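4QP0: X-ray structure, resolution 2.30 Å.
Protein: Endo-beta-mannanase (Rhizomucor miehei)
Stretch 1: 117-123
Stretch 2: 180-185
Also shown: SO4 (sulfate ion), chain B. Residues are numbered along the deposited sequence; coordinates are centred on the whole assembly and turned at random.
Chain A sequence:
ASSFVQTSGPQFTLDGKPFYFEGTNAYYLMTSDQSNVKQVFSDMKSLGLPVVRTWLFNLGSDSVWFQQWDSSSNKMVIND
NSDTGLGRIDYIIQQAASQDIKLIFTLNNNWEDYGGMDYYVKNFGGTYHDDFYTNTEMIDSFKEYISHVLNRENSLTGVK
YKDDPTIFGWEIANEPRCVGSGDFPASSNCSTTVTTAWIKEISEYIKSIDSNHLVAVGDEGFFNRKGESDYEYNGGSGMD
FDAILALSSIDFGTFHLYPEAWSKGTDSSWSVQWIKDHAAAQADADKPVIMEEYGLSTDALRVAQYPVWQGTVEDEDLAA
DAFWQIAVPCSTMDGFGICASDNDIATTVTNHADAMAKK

Stretch 1 (117-123) MDYYVKN
Stretch 2 (180-185) GSGDFP

Residues 117-123 lie within a helix that begins earlier in the chain and continues beyond the stretch. Their phi/psi values stay in the helical region, from -61/-28 at Asp-118 through -65/-45 at Val-121 to -75/-21 at Asn-123. Three backbone hydrogen bonds tie successive turns together: Val-121 N to Met-117 O (3.2 Å), Lys-122 N to Asp-118 O (2.9 Å) and Asn-123 N to Tyr-119 O (3.2 Å). Residues 180-185 form neither helix nor strand. Gly-180 is extended at -101/-144, Ser-181 turns to -77/-29, and Gly-182 adopts 142/-23, where a CB would be jammed against the carbonyl O of Ser-181; these angles by themselves call for glycine. Asp-183 returns to -66/-27, and the chain then extends through Phe-184 (-135/128) and Pro-185 (-85/175, C-gamma endo). The backbones come nearest at Asp-118 and Phe-184, whose CA atoms are 6.9 Å apart.

The contact is small, burying 253 Å² over both sides, and no hydrogen bond crosses it. Phe-184 dominates it. Its CA-to-CB bond points toward the helix, and with chi1 -71° (m) and chi2 -95° its ring reaches residues on successive turns. Lys-122 CB approaches CZ of Phe-184 to 3.6 Å, Val-121 CG1 lies 4.0 Å from Phe-184 CD1, and Asp-118 CG is 4.1 Å from Phe-184 CD2. All three meet the ring obliquely. Val-121 (chi1 t) supplies the apolar side-chain pairing, whereas Lys-122 contributes the base of its side chain: its CA-to-CB bond points sideways and its chain (t, t, p, then chi4 134°) leads away from the loop.

The CA-to-CB bond of Asp-118 points toward the loop; chi1 is -78° (m) and chi2 -3°. Its OD1 is hydrogen-bonded elsewhere in the structure, but OD2 is buried by the contact without a partner in the model. The loop amide Ser-181 N is 4.2 Å from Asp-118 OD2, and Asp-183 CB is 4.5 Å from the same oxygen. An ideal CB on Gly-180 would point toward the helix and lie 3.5 Å from Asp-118 OD2. Ser-181 and Asp-183 both have chi1 m; their CA-to-CB bonds point sideways and toward the helix, respectively.

The CA-to-CB bond of Tyr-119 (chi1 t, chi2 101°) points away from the loop, and its OH donates a 2.8 Å hydrogen bond to O4 of a sulfate ion, probably from the crystallisation liquor. Lys-122 NZ stands 3.7 Å from sulfate O1. Met-117 (m, t, t) and Tyr-120 (m, chi2 -98°) are buried but out of the loop's reach.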

# COMPACT_ATOMS: atom_id res chain seq x y z
N MET A 117 5.27 -1.43 -12.79
CA MET A 117 4.52 -1.65 -14.03
C MET A 117 5.39 -1.52 -15.27
O MET A 117 5.19 -2.25 -16.24
CB MET A 117 3.38 -0.64 -14.17
CG MET A 117 2.31 -0.70 -13.10
SD MET A 117 1.23 0.73 -13.26
CE MET A 117 0.18 0.48 -11.83
N ASP A 118 6.33 -0.58 -15.24
CA ASP A 118 7.15 -0.26 -16.41
C ASP A 118 8.00 -1.46 -16.88
O ASP A 118 8.33 -1.57 -18.07
CB ASP A 118 8.03 0.98 -16.14
CG ASP A 118 7.25 2.31 -16.25
OD1 ASP A 118 6.04 2.30 -16.59
OD2 ASP A 118 7.85 3.38 -15.99
N TYR A 119 8.34 -2.35 -15.95
CA TYR A 119 9.08 -3.57 -16.27
C TYR A 119 8.27 -4.48 -17.20
O TYR A 119 8.80 -5.04 -18.16
CB TYR A 119 9.46 -4.32 -15.00
CG TYR A 119 10.53 -5.38 -15.20
CD1 TYR A 119 11.86 -5.14 -14.86
CD2 TYR A 119 10.21 -6.63 -15.73
CE1 TYR A 119 12.84 -6.11 -15.04
CE2 TYR A 119 11.18 -7.61 -15.92
CZ TYR A 119 12.49 -7.34 -15.57
OH TYR A 119 13.44 -8.30 -15.76
N TYR A 120 6.98 -4.61 -16.89
CA TYR A 120 6.04 -5.35 -17.72
C TYR A 120 5.97 -4.73 -19.12
O TYR A 120 6.05 -5.43 -20.12
CB TYR A 120 4.64 -5.30 -17.11
CG TYR A 120 4.40 -6.10 -15.84
CD1 TYR A 120 3.80 -7.36 -15.89
CD2 TYR A 120 4.71 -5.56 -14.58
CE1 TYR A 120 3.55 -8.08 -14.74
CE2 TYR A 120 4.46 -6.27 -13.42
CZ TYR A 120 3.88 -7.53 -13.50
OH TYR A 120 3.63 -8.23 -12.34
N VAL A 121 5.81 -3.41 -19.16
CA VAL A 121 5.61 -2.68 -20.41
C VAL A 121 6.82 -2.76 -21.35
O VAL A 121 6.66 -2.98 -22.55
CB VAL A 121 5.22 -1.20 -20.15
CG1 VAL A 121 4.90 -0.48 -21.45
CG2 VAL A 121 4.02 -1.13 -19.21
N LYS A 122 8.01 -2.59 -20.79
CA LYS A 122 9.26 -2.67 -21.54
C LYS A 122 9.42 -4.05 -22.18
O LYS A 122 9.57 -4.15 -23.40
CB LYS A 122 10.45 -2.38 -20.62
CG LYS A 122 11.82 -2.56 -21.25
CD LYS A 122 12.96 -2.35 -20.25
CE LYS A 122 12.81 -3.23 -19.02
NZ LYS A 122 14.08 -3.92 -18.64
N ASN A 123 9.34 -5.08 -21.35
CA ASN A 123 9.62 -6.46 -21.77
C ASN A 123 8.53 -7.13 -22.63
O ASN A 123 8.82 -8.08 -23.35
CB ASN A 123 10.00 -7.32 -20.57
CG ASN A 123 11.30 -6.87 -19.92
OD1 ASN A 123 11.30 -6.28 -18.85
ND2 ASN A 123 12.42 -7.15 -20.58
N GLY A 180 3.78 7.50 -15.30
CA GLY A 180 4.73 6.80 -14.42
C GLY A 180 5.96 7.61 -14.06
O GLY A 180 5.87 8.83 -13.87
N SER A 181 7.10 6.95 -13.94
CA SER A 181 8.33 7.62 -13.51
C SER A 181 8.99 8.48 -14.59
O SER A 181 9.66 9.47 -14.28
CB SER A 181 9.33 6.61 -12.95
OG SER A 181 8.90 6.13 -11.69
N GLY A 182 8.81 8.10 -15.85
CA GLY A 182 9.34 8.89 -16.96
C GLY A 182 9.90 8.08 -18.12
O GLY A 182 9.97 8.58 -19.24
N ASP A 183 10.29 6.84 -17.85
CA ASP A 183 10.84 5.95 -18.88
C ASP A 183 9.78 5.58 -19.94
O ASP A 183 10.13 5.29 -21.09
CB ASP A 183 11.45 4.68 -18.26
CG ASP A 183 12.60 4.98 -17.29
OD1 ASP A 183 12.38 5.70 -16.29
OD2 ASP A 183 13.72 4.48 -17.53
N PHE A 184 8.51 5.60 -19.54
CA PHE A 184 7.40 5.34 -20.44
C PHE A 184 6.29 6.37 -20.23
O PHE A 184 5.84 6.57 -19.09
CB PHE A 184 6.87 3.92 -20.26
CG PHE A 184 7.81 2.86 -20.77
CD1 PHE A 184 7.65 2.34 -22.05
CD2 PHE A 184 8.86 2.40 -19.98
CE1 PHE A 184 8.51 1.37 -22.53
CE2 PHE A 184 9.73 1.43 -20.46
CZ PHE A 184 9.55 0.92 -21.73
N PRO A 185 5.84 7.02 -21.32
CA PRO A 185 4.83 8.09 -21.26
C PRO A 185 3.39 7.57 -21.26
O PRO A 185 3.17 6.37 -21.41
CB PRO A 185 5.11 8.90 -22.53
CG PRO A 185 5.64 7.89 -23.50
CD PRO A 185 6.34 6.82 -22.69
S SO4 B . 16.71 -6.85 -15.82
O1 SO4 B . 15.90 -6.66 -17.04
O2 SO4 B . 18.13 -7.11 -16.19
O3 SO4 B . 16.65 -5.62 -14.99
O4 SO4 B . 16.17 -8.00 -15.07